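PDB 5Z6P: B-agarase from Agarivorans gilvus, which probably hydrolyses beta-galactosidic linkages of agarose, as a glycoside hydrolase family 50 agarase. Local coordinates for residues S664-F669 with V710-F715; Y642-E647 with E697-T702; F301-D306 with W428-L433; L614-R619 with V637-Y642. One frame throughout, in Å; residues are numbered along the deposited sequence.

In the fold
The contacts lie in neighbouring strands and their connections, and the arrangement is consistent with the (beta/alpha)8 barrel of clan GH-A glycosidases. Contact 1 is the central one, the pairing of strands 664-668 and 709-714. Contact 3 joins on through strand 299-305, the neighbour of 709-714, its centre about 10 Å from that of contact 1. Contacts 2 and 4 share Tyr642 and strand 640-643, the neighbour of 664-668; their centres lie about 8 and 11 Å from that of contact 1. Arg619 of contact 4 and Tyr645 of contact 2 both hold the carboxylate of Glu668, at the C-terminal end of its strand, where barrels of this clan carry their active site.

Contact 1. Residues S664-F669 with V710-F715; sequences SIIGEF and VGAHYF
Ile666 and Ala712 face each other at the apolar centre, CB to CB 3.7 Å apart, in a parallel pairing of strands 664-668 and 709-714. The ring of Phe669 continues this patch and receives the edge of Tyr714 over one face, with the planes at 85° and Phe669 CE2 3.7 Å from Tyr714 CD2. A first torsion of 71° sets the Phe669 ring between its own backbone N and carbonyl carbon, which brings the ring to Ala712 CB and His713 O. On the other side of the sheet, Ile665 CD1 meets His713 CE1 at 3.9 Å.

Backbone bonds surround these groups: Val710 N gives to Ser664 O (2.8 Å), Ile666 N to Gly711 O, and His713 N to Ile666 O (2.8 Å). Past the strands, Phe715 N still reaches Phe669 O. At the polar edge, a water links Gly667 O to His713 ND1, while the Glu668 chain runs alongside Phe715 and sends its carboxylate on to Tyr645 and Arg619.

Tyr699 and Met700 of helix 689-704 pack on the Ile666, Phe669 and Ala712 side, and strands 640-643 and 299-305 extend the sheet beyond 664-668 and 709-714 respectively.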
# COMPACT_ATOMS: atom_id res chain seq x y z
N SER A 664 -15.54 -5.88 -9.32
CA SER A 664 -14.56 -5.28 -8.44
C SER A 664 -13.17 -5.31 -9.09
O SER A 664 -12.92 -6.12 -9.99
CB SER A 664 -14.52 -6.01 -7.09
OG SER A 664 -15.82 -6.10 -6.52
N ILE A 665 -12.29 -4.42 -8.63
CA ILE A 665 -10.92 -4.39 -9.15
C ILE A 665 -9.89 -4.10 -8.04
O ILE A 665 -10.11 -3.26 -7.16
CB ILE A 665 -10.79 -3.38 -10.32
CG1 ILE A 665 -9.50 -3.60 -11.11
CG2 ILE A 665 -10.97 -1.93 -9.83
CD1 ILE A 665 -9.48 -2.89 -12.46
N ILE A 666 -8.79 -4.85 -8.05
CA ILE A 666 -7.68 -4.58 -7.15
C ILE A 666 -6.83 -3.46 -7.72
O ILE A 666 -6.30 -3.58 -8.82
CB ILE A 666 -6.78 -5.82 -6.91
CG1 ILE A 666 -7.55 -6.91 -6.16
CG2 ILE A 666 -5.56 -5.41 -6.07
CD1 ILE A 666 -8.02 -6.47 -4.78
N GLY A 667 -6.69 -2.38 -6.97
CA GLY A 667 -5.93 -1.23 -7.45
C GLY A 667 -4.43 -1.31 -7.19
O GLY A 667 -3.66 -0.73 -7.93
N GLU A 668 -4.05 -2.02 -6.14
CA GLU A 668 -2.68 -2.12 -5.67
C GLU A 668 -2.44 -3.40 -4.89
O GLU A 668 -3.28 -3.82 -4.10
CB GLU A 668 -2.33 -0.94 -4.77
CG GLU A 668 -2.35 0.43 -5.43
CD GLU A 668 -2.19 1.56 -4.44
OE1 GLU A 668 -1.58 1.33 -3.38
OE2 GLU A 668 -2.68 2.66 -4.72
N PHE A 669 -1.27 -3.99 -5.10
CA PHE A 669 -0.71 -5.04 -4.25
C PHE A 669 0.76 -5.17 -4.60
O PHE A 669 1.18 -4.75 -5.68
CB PHE A 669 -1.43 -6.39 -4.45
CG PHE A 669 -1.13 -7.06 -5.76
CD1 PHE A 669 -1.76 -6.66 -6.93
CD2 PHE A 669 -0.26 -8.14 -5.82
CE1 PHE A 669 -1.50 -7.28 -8.14
CE2 PHE A 669 0.01 -8.78 -7.02
CZ PHE A 669 -0.60 -8.35 -8.18
N VAL A 710 -12.47 -8.26 -11.77
CA VAL A 710 -12.29 -8.14 -13.19
C VAL A 710 -10.87 -7.67 -13.51
O VAL A 710 -10.55 -7.39 -14.65
CB VAL A 710 -13.33 -7.17 -13.81
CG1 VAL A 710 -14.76 -7.73 -13.60
CG2 VAL A 710 -13.21 -5.75 -13.22
N GLY A 711 -10.04 -7.60 -12.49
CA GLY A 711 -8.66 -7.18 -12.69
C GLY A 711 -7.88 -7.00 -11.41
O GLY A 711 -8.44 -7.04 -10.31
N ALA A 712 -6.56 -6.81 -11.55
CA ALA A 712 -5.67 -6.51 -10.44
C ALA A 712 -4.43 -5.75 -10.93
O ALA A 712 -3.77 -6.15 -11.90
CB ALA A 712 -5.25 -7.81 -9.69
N HIS A 713 -4.14 -4.63 -10.28
CA HIS A 713 -3.03 -3.78 -10.66
C HIS A 713 -1.94 -3.81 -9.59
O HIS A 713 -2.24 -3.71 -8.40
CB HIS A 713 -3.48 -2.35 -10.91
CG HIS A 713 -4.46 -2.21 -12.03
ND1 HIS A 713 -5.32 -1.14 -12.14
CD2 HIS A 713 -4.73 -3.01 -13.09
CE1 HIS A 713 -6.06 -1.27 -13.22
NE2 HIS A 713 -5.73 -2.40 -13.81
N TYR A 714 -0.70 -3.93 -10.03
CA TYR A 714 0.45 -4.12 -9.17
C TYR A 714 1.18 -2.79 -8.92
O TYR A 714 1.51 -2.05 -9.84
CB TYR A 714 1.40 -5.17 -9.78
CG TYR A 714 2.64 -5.43 -8.94
CD1 TYR A 714 3.74 -4.57 -8.99
CD2 TYR A 714 2.71 -6.52 -8.10
CE1 TYR A 714 4.85 -4.80 -8.23
CE2 TYR A 714 3.83 -6.76 -7.33
CZ TYR A 714 4.90 -5.89 -7.41
OH TYR A 714 6.01 -6.09 -6.64
N PHE A 715 1.44 -2.52 -7.65
CA PHE A 715 2.13 -1.28 -7.27
C PHE A 715 3.57 -1.67 -6.91
O PHE A 715 3.80 -2.17 -5.82
CB PHE A 715 1.41 -0.61 -6.09
CG PHE A 715 1.84 0.82 -5.83
CD1 PHE A 715 3.07 1.11 -5.26
CD2 PHE A 715 0.99 1.88 -6.13
CE1 PHE A 715 3.46 2.42 -5.01
CE2 PHE A 715 1.38 3.19 -5.87
CZ PHE A 715 2.62 3.46 -5.31
O HOH W 1 -4.72 0.82 -10.24

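Contact 2. Residues Y642-E647 with E697-T702; sequences YNYYKE and ERYMQT
Tyr699 reaches from helix 689-704 across to the chain leaving strand 640-643, and each part of its side chain meets a backbone carbonyl there. CB lies 3.5 Å from Glu647 O, which also takes a CA-H...O contact from Tyr699 CA. With CG anti to the backbone N (chi1 -170°), the ring projects from the helix toward the turn. Lys646 O then comes in at the ring edge, in its plane, 3.2 Å from Tyr699 CD2 and almost as near to CE2. At the tip the hydroxyl donates to Tyr644 O over 2.8 Å, lying in the carbonyl plane on a lone pair. Tyr699 OH also lies 3.5 Å from Tyr644 CB, at the edge of the Tyr644 ring. Over one face of that ring folds Lys646 CG, 3.4 Å above the plane, before the lysine chain runs on to His193.

A second link is looser. One water donates to Glu647 OE1 (2.9 Å) and accepts from Arg698 NH1, lying in plane at the edge of the guanidinium. The charged atoms themselves stay 4.8 Å apart, OE1 to NH1. Glu647 OE1 is also held by Ser195 and Leu196 N.

Tyr644 O, which in addition receives a weak bond from Lys646 N, is thus satisfied in a buried setting by a phenol from the helix. This one hydrogen bond is joined by weaker approaches of Lys646 O and Glu647 O to carbon atoms of the same tyrosine, whereas the water-mediated pair of opposite charges would add a weaker, partly screened attraction.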
# COMPACT_ATOMS: atom_id res chain seq x y z
N TYR A 642 -10.59 -1.67 -4.78
CA TYR A 642 -9.94 -1.90 -3.49
C TYR A 642 -8.41 -1.97 -3.65
O TYR A 642 -7.94 -2.48 -4.67
CB TYR A 642 -10.42 -3.22 -2.85
CG TYR A 642 -11.92 -3.42 -2.79
CD1 TYR A 642 -12.61 -3.97 -3.87
CD2 TYR A 642 -12.64 -3.07 -1.65
CE1 TYR A 642 -14.00 -4.17 -3.81
CE2 TYR A 642 -14.01 -3.26 -1.58
CZ TYR A 642 -14.68 -3.80 -2.66
OH TYR A 642 -16.05 -3.99 -2.58
N ASN A 643 -7.66 -1.48 -2.67
CA ASN A 643 -6.22 -1.76 -2.61
C ASN A 643 -6.00 -2.83 -1.55
O ASN A 643 -6.59 -2.76 -0.50
CB ASN A 643 -5.40 -0.50 -2.30
CG ASN A 643 -5.49 0.55 -3.39
OD1 ASN A 643 -5.88 0.28 -4.53
ND2 ASN A 643 -5.10 1.77 -3.05
N TYR A 644 -5.16 -3.83 -1.82
CA TYR A 644 -5.08 -4.94 -0.89
C TYR A 644 -3.72 -5.59 -0.85
O TYR A 644 -3.38 -6.42 -1.67
CB TYR A 644 -6.15 -5.98 -1.20
CG TYR A 644 -6.51 -6.83 -0.02
CD1 TYR A 644 -7.13 -6.28 1.09
CD2 TYR A 644 -6.23 -8.20 -0.00
CE1 TYR A 644 -7.45 -7.05 2.18
CE2 TYR A 644 -6.55 -8.98 1.09
CZ TYR A 644 -7.17 -8.40 2.17
OH TYR A 644 -7.51 -9.14 3.27
N TYR A 645 -2.96 -5.18 0.17
CA TYR A 645 -1.59 -5.60 0.38
C TYR A 645 -1.57 -6.79 1.33
O TYR A 645 -1.26 -6.64 2.51
CB TYR A 645 -0.77 -4.44 0.92
CG TYR A 645 -0.51 -3.35 -0.10
CD1 TYR A 645 0.49 -3.50 -1.06
CD2 TYR A 645 -1.26 -2.18 -0.12
CE1 TYR A 645 0.75 -2.51 -1.99
CE2 TYR A 645 -1.02 -1.20 -1.05
CZ TYR A 645 0.00 -1.36 -1.98
OH TYR A 645 0.27 -0.38 -2.91
N LYS A 646 -1.93 -7.95 0.80
CA LYS A 646 -1.85 -9.21 1.54
C LYS A 646 -1.38 -10.25 0.53
O LYS A 646 -1.10 -9.92 -0.61
CB LYS A 646 -3.20 -9.59 2.16
CG LYS A 646 -3.80 -8.56 3.13
CD LYS A 646 -3.03 -8.45 4.43
CE LYS A 646 -3.28 -7.11 5.11
NZ LYS A 646 -2.33 -6.84 6.23
N GLU A 647 -1.30 -11.51 0.94
CA GLU A 647 -0.79 -12.54 0.05
C GLU A 647 -1.79 -12.88 -1.05
O GLU A 647 -1.42 -13.48 -2.06
CB GLU A 647 -0.40 -13.78 0.85
CG GLU A 647 0.76 -13.54 1.81
CD GLU A 647 1.32 -14.81 2.41
OE1 GLU A 647 1.04 -15.90 1.89
OE2 GLU A 647 2.07 -14.72 3.41
N GLU A 697 2.34 -14.67 -8.42
CA GLU A 697 1.48 -15.62 -9.09
C GLU A 697 0.38 -16.11 -8.16
O GLU A 697 -0.77 -16.17 -8.56
CB GLU A 697 2.28 -16.82 -9.62
CG GLU A 697 1.43 -17.82 -10.35
CD GLU A 697 2.24 -18.75 -11.23
OE1 GLU A 697 3.43 -18.97 -10.95
OE2 GLU A 697 1.66 -19.24 -12.22
N ARG A 698 0.74 -16.44 -6.92
CA ARG A 698 -0.24 -16.91 -5.95
C ARG A 698 -1.33 -15.87 -5.71
O ARG A 698 -2.52 -16.20 -5.64
CB ARG A 698 0.44 -17.28 -4.64
CG ARG A 698 1.14 -18.64 -4.63
CD ARG A 698 1.66 -18.97 -3.23
NE ARG A 698 3.06 -19.35 -3.27
CZ ARG A 698 3.98 -18.94 -2.42
NH1 ARG A 698 3.67 -18.13 -1.42
NH2 ARG A 698 5.23 -19.34 -2.57
N TYR A 699 -0.93 -14.61 -5.57
CA TYR A 699 -1.89 -13.52 -5.44
C TYR A 699 -2.82 -13.53 -6.62
O TYR A 699 -4.02 -13.56 -6.46
CB TYR A 699 -1.20 -12.16 -5.32
CG TYR A 699 -2.13 -11.00 -4.93
CD1 TYR A 699 -3.02 -10.44 -5.84
CD2 TYR A 699 -2.08 -10.45 -3.65
CE1 TYR A 699 -3.86 -9.35 -5.47
CE2 TYR A 699 -2.92 -9.38 -3.28
CZ TYR A 699 -3.79 -8.84 -4.18
OH TYR A 699 -4.59 -7.79 -3.77
N MET A 700 -2.27 -13.52 -7.83
CA MET A 700 -3.11 -13.36 -9.00
C MET A 700 -4.12 -14.48 -9.23
O MET A 700 -5.23 -14.22 -9.69
CB MET A 700 -2.26 -13.19 -10.24
CG MET A 700 -1.62 -11.83 -10.31
SD MET A 700 -2.85 -10.53 -10.25
CE MET A 700 -3.75 -10.90 -11.75
N GLN A 701 -3.75 -15.72 -8.90
CA GLN A 701 -4.62 -16.87 -9.09
C GLN A 701 -5.91 -16.64 -8.33
O GLN A 701 -7.02 -16.91 -8.79
CB GLN A 701 -3.95 -18.15 -8.59
CG GLN A 701 -2.73 -18.58 -9.35
CD GLN A 701 -2.03 -19.79 -8.73
OE1 GLN A 701 -2.14 -20.03 -7.53
NE2 GLN A 701 -1.30 -20.53 -9.55
N THR A 702 -5.70 -16.13 -7.14
CA THR A 702 -6.71 -15.80 -6.18
C THR A 702 -7.72 -14.75 -6.70
O THR A 702 -8.93 -14.81 -6.41
CB THR A 702 -5.95 -15.38 -4.91
OG1 THR A 702 -6.12 -16.35 -3.86
CG2 THR A 702 -6.24 -14.04 -4.52
O HOH W 2 1.61 -16.58 -0.92

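Contact 3. Residues F301-D306 with W428-L433; sequences FATGLD and WGFTCL
Thr431 OG1 is gripped from two directions by strand 299-305. It donates to Phe301 O over 2.7 Å, in the carbonyl plane on a lone pair, and accepts from Thr303 N at 2.9 Å along a nearly straight line (166°). A first torsion of 48° places the hydroxyl between the threonine's own backbone N and carbonyl carbon, facing the strand, taking the place of the N-H and C=O that a residue of a parallel neighbour strand would offer to either side of Ala302. Thr303 O in turn takes weak bonds from Thr431 N and Cys432 N. The hydroxyl of Thr303 is chiefly engaged by Asn755 of helix 745-762.

Beside this polar strip the ring of Phe430 lies against the strand. Its CD1 is 3.3 Å from Gly304 N, and Gly304 C stands over one face toward the rim. Thr303 CB reaches the ring's edge in plane. Leu305 crosses it at about a right angle, bringing CD2 to 3.6 Å from Phe430 CZ, and Leu305 CD1 also touches the edge of Trp428, 4.4 Å from CZ3. Farther along, direct pairing gives way to a water that accepts from Leu305 N and donates to Cys432 O at 2.7 Å.

Gly429, with phi of 98°, ends helix 413-428, along which the chain comes back from a long excursion to lie beside strand 299-305. Leu305 bonds to Gly434, and strand 709-714 pairs with the other edge of 299-305. This is as expected for neighbouring strand positions of a (beta/alpha)8 barrel, although 430-433 is irregular.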
# COMPACT_ATOMS: atom_id res chain seq x y z
N PHE A 301 -10.05 -8.92 -18.93
CA PHE A 301 -9.60 -9.00 -17.57
C PHE A 301 -8.35 -8.09 -17.49
O PHE A 301 -7.45 -8.18 -18.32
CB PHE A 301 -9.30 -10.44 -17.18
CG PHE A 301 -9.02 -10.64 -15.71
CD1 PHE A 301 -10.06 -10.88 -14.81
CD2 PHE A 301 -7.71 -10.61 -15.22
CE1 PHE A 301 -9.80 -11.08 -13.46
CE2 PHE A 301 -7.44 -10.80 -13.88
CZ PHE A 301 -8.48 -11.04 -13.00
N ALA A 302 -8.32 -7.20 -16.50
CA ALA A 302 -7.30 -6.13 -16.47
C ALA A 302 -6.08 -6.48 -15.63
O ALA A 302 -6.18 -6.58 -14.42
CB ALA A 302 -7.91 -4.82 -15.97
N THR A 303 -4.93 -6.65 -16.27
CA THR A 303 -3.69 -6.84 -15.51
C THR A 303 -2.66 -5.81 -15.96
O THR A 303 -2.55 -5.51 -17.15
CB THR A 303 -3.10 -8.27 -15.68
OG1 THR A 303 -2.89 -8.55 -17.08
CG2 THR A 303 -4.05 -9.32 -15.09
N GLY A 304 -1.93 -5.25 -15.01
CA GLY A 304 -0.98 -4.20 -15.31
C GLY A 304 -0.36 -3.59 -14.07
O GLY A 304 -0.65 -4.02 -12.96
N LEU A 305 0.47 -2.57 -14.27
CA LEU A 305 1.25 -1.97 -13.19
C LEU A 305 0.87 -0.51 -12.96
O LEU A 305 0.47 0.20 -13.88
CB LEU A 305 2.75 -2.04 -13.50
CG LEU A 305 3.28 -3.37 -14.07
CD1 LEU A 305 4.77 -3.26 -14.39
CD2 LEU A 305 3.02 -4.51 -13.11
N ASP A 306 0.97 -0.08 -11.71
CA ASP A 306 0.74 1.30 -11.35
C ASP A 306 2.01 2.14 -11.49
O ASP A 306 3.11 1.61 -11.56
CB ASP A 306 0.23 1.39 -9.92
CG ASP A 306 -1.08 0.68 -9.72
OD1 ASP A 306 -1.94 0.67 -10.64
OD2 ASP A 306 -1.24 0.11 -8.63
N TRP A 428 5.08 -8.99 -21.86
CA TRP A 428 4.85 -9.66 -20.58
C TRP A 428 3.40 -10.16 -20.44
O TRP A 428 3.09 -10.94 -19.54
CB TRP A 428 5.19 -8.70 -19.43
CG TRP A 428 6.60 -8.18 -19.48
CD1 TRP A 428 7.61 -8.60 -20.32
CD2 TRP A 428 7.17 -7.17 -18.65
NE1 TRP A 428 8.76 -7.89 -20.06
CE2 TRP A 428 8.52 -7.01 -19.04
CE3 TRP A 428 6.67 -6.37 -17.61
CZ2 TRP A 428 9.38 -6.09 -18.43
CZ3 TRP A 428 7.52 -5.45 -17.01
CH2 TRP A 428 8.86 -5.32 -17.42
N GLY A 429 2.53 -9.69 -21.31
CA GLY A 429 1.14 -10.13 -21.33
C GLY A 429 0.12 -9.24 -20.63
O GLY A 429 -1.07 -9.56 -20.62
N PHE A 430 0.56 -8.13 -20.05
CA PHE A 430 -0.37 -7.27 -19.32
C PHE A 430 -1.35 -6.69 -20.30
O PHE A 430 -0.98 -6.39 -21.42
CB PHE A 430 0.35 -6.16 -18.57
CG PHE A 430 1.05 -6.62 -17.33
CD1 PHE A 430 0.33 -7.20 -16.30
CD2 PHE A 430 2.42 -6.48 -17.20
CE1 PHE A 430 0.97 -7.62 -15.15
CE2 PHE A 430 3.07 -6.89 -16.06
CZ PHE A 430 2.35 -7.47 -15.04
N THR A 431 -2.60 -6.55 -19.88
CA THR A 431 -3.65 -6.05 -20.75
C THR A 431 -3.92 -4.56 -20.57
O THR A 431 -4.82 -4.01 -21.22
CB THR A 431 -4.97 -6.81 -20.52
OG1 THR A 431 -5.25 -6.89 -19.12
CG2 THR A 431 -4.87 -8.23 -21.10
N CYS A 432 -3.16 -3.92 -19.69
CA CYS A 432 -3.29 -2.48 -19.50
C CYS A 432 -2.08 -1.85 -18.86
O CYS A 432 -1.20 -2.52 -18.34
CB CYS A 432 -4.50 -2.14 -18.62
SG CYS A 432 -4.23 -2.49 -16.87
N LEU A 433 -2.10 -0.52 -18.90
CA LEU A 433 -1.31 0.34 -18.06
C LEU A 433 -2.22 0.76 -16.91
O LEU A 433 -3.36 1.16 -17.14
CB LEU A 433 -0.82 1.57 -18.85
CG LEU A 433 -0.11 1.30 -20.18
CD1 LEU A 433 0.20 2.59 -20.93
CD2 LEU A 433 1.15 0.51 -19.94
O HOH W 3 1.14 -2.01 -17.00

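Contact 4. Residues L614-R619 with V637-Y642; sequences LYLGCR and VDVVSY
The Tyr615 ring takes Val637 CG1 in an off-centre CH-pi contact, 4.2 Å from the ring centroid and 29° off its normal, while Phe599, Val602 and Leu606 of helix 581-609 pack against the same tyrosine. The other flat group, the Asp638 carboxylate, turns back on the chain at 614-615. Its OD2 accepts from Tyr615 N through the anti lone pair, at 2.8 Å and almost straight (173°). Leu614 CD2 presses against Asp638 CB at 3.7 Å, and OD2 also forms a salt bridge with Lys607.

Tyr615 O accepts from two donors, Asp638 N at 2.8 Å in the carbonyl plane and Val639 N at 3.3 Å, tilted out of it. Next along, the side chains of Leu616 and Val639 run alongside each other, Leu616 CD2 3.6 Å from Val639 CB.

Ser641 makes the second polar clasp. With chi1 of 53° its OG stands between the backbone N and the carbonyl carbon, donates to Leu616 O at 2.7 Å and accepts from Arg619 N at 2.8 Å, so one hydroxyl bridges the two sides of the turn at Gly617 and Cys618. A water accepts from both Cys618 N and Ser641 N, joining two donors that could not bond each other.

Side chains therefore replace much of the regular strand pairing here: a carboxylate and a hydroxyl satisfy buried peptide groups between 614-619 and 637-642. Lys607 would offset the charge of Asp638, and Ser641 probably steadies the point from which the Arg619 side chain sets out toward Asn508, Phe505 and Glu668.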
# COMPACT_ATOMS: atom_id res chain seq x y z
N LEU A 614 -16.14 4.03 -17.80
CA LEU A 614 -16.35 3.44 -16.50
C LEU A 614 -15.81 4.30 -15.37
O LEU A 614 -14.70 4.83 -15.43
CB LEU A 614 -15.71 2.05 -16.46
CG LEU A 614 -16.32 1.01 -17.41
CD1 LEU A 614 -15.60 -0.31 -17.33
CD2 LEU A 614 -17.80 0.81 -17.12
N TYR A 615 -16.63 4.44 -14.34
CA TYR A 615 -16.22 5.11 -13.12
C TYR A 615 -15.84 4.02 -12.11
O TYR A 615 -16.69 3.20 -11.72
CB TYR A 615 -17.33 6.03 -12.60
CG TYR A 615 -17.13 6.56 -11.21
CD1 TYR A 615 -15.86 6.88 -10.72
CD2 TYR A 615 -18.21 6.76 -10.37
CE1 TYR A 615 -15.69 7.37 -9.43
CE2 TYR A 615 -18.06 7.24 -9.10
CZ TYR A 615 -16.80 7.54 -8.62
OH TYR A 615 -16.69 8.02 -7.35
N LEU A 616 -14.58 4.01 -11.70
CA LEU A 616 -14.02 2.87 -10.98
C LEU A 616 -13.87 3.10 -9.49
O LEU A 616 -13.24 2.30 -8.82
CB LEU A 616 -12.66 2.50 -11.58
CG LEU A 616 -12.67 2.26 -13.09
CD1 LEU A 616 -11.25 2.13 -13.57
CD2 LEU A 616 -13.48 1.05 -13.51
N GLY A 617 -14.43 4.18 -8.97
CA GLY A 617 -14.43 4.36 -7.53
C GLY A 617 -13.23 5.07 -6.93
O GLY A 617 -12.56 5.84 -7.61
N CYS A 618 -12.98 4.82 -5.65
CA CYS A 618 -12.02 5.62 -4.89
C CYS A 618 -10.92 4.83 -4.21
O CYS A 618 -10.22 5.35 -3.34
CB CYS A 618 -12.75 6.43 -3.81
SG CYS A 618 -13.61 5.41 -2.62
N ARG A 619 -10.79 3.56 -4.58
CA ARG A 619 -9.68 2.73 -4.15
C ARG A 619 -9.61 2.64 -2.63
O ARG A 619 -8.78 3.31 -2.00
CB ARG A 619 -8.35 3.29 -4.72
CG ARG A 619 -8.41 3.51 -6.25
CD ARG A 619 -7.29 4.42 -6.77
NE ARG A 619 -5.99 3.81 -6.59
CZ ARG A 619 -5.50 2.87 -7.39
NH1 ARG A 619 -6.23 2.45 -8.42
NH2 ARG A 619 -4.29 2.36 -7.17
N VAL A 637 -20.87 3.65 -8.45
CA VAL A 637 -19.73 3.32 -9.30
C VAL A 637 -20.08 2.23 -10.31
O VAL A 637 -21.06 1.51 -10.15
CB VAL A 637 -18.50 2.88 -8.48
CG1 VAL A 637 -18.17 3.93 -7.41
CG2 VAL A 637 -18.72 1.52 -7.86
N ASP A 638 -19.27 2.12 -11.35
CA ASP A 638 -19.41 1.04 -12.29
C ASP A 638 -18.62 -0.18 -11.80
O ASP A 638 -19.07 -1.33 -11.95
CB ASP A 638 -18.95 1.50 -13.66
CG ASP A 638 -19.83 2.59 -14.24
OD1 ASP A 638 -21.06 2.42 -14.30
OD2 ASP A 638 -19.29 3.62 -14.64
N VAL A 639 -17.46 0.07 -11.20
CA VAL A 639 -16.62 -0.96 -10.63
C VAL A 639 -16.16 -0.49 -9.28
O VAL A 639 -15.74 0.66 -9.15
CB VAL A 639 -15.38 -1.28 -11.50
CG1 VAL A 639 -14.52 -2.35 -10.85
CG2 VAL A 639 -15.78 -1.68 -12.89
N VAL A 640 -16.22 -1.36 -8.27
CA VAL A 640 -15.71 -1.00 -6.96
C VAL A 640 -14.22 -1.34 -6.90
O VAL A 640 -13.81 -2.46 -7.28
CB VAL A 640 -16.47 -1.70 -5.82
CG1 VAL A 640 -16.00 -1.17 -4.48
CG2 VAL A 640 -17.98 -1.48 -5.95
N SER A 641 -13.40 -0.38 -6.47
CA SER A 641 -11.95 -0.57 -6.43
C SER A 641 -11.46 -0.69 -5.00
O SER A 641 -11.89 0.07 -4.11
CB SER A 641 -11.22 0.57 -7.16
OG SER A 641 -11.58 1.86 -6.70
N TYR A 642 -10.59 -1.67 -4.78
CA TYR A 642 -9.94 -1.90 -3.49
C TYR A 642 -8.41 -1.97 -3.65
O TYR A 642 -7.94 -2.48 -4.67
CB TYR A 642 -10.42 -3.22 -2.85
CG TYR A 642 -11.92 -3.42 -2.79
CD1 TYR A 642 -12.61 -3.97 -3.87
CD2 TYR A 642 -12.64 -3.07 -1.65
CE1 TYR A 642 -14.00 -4.17 -3.81
CE2 TYR A 642 -14.01 -3.26 -1.58
CZ TYR A 642 -14.68 -3.80 -2.66
OH TYR A 642 -16.05 -3.99 -2.58
O HOH W 4 -14.03 2.07 -4.48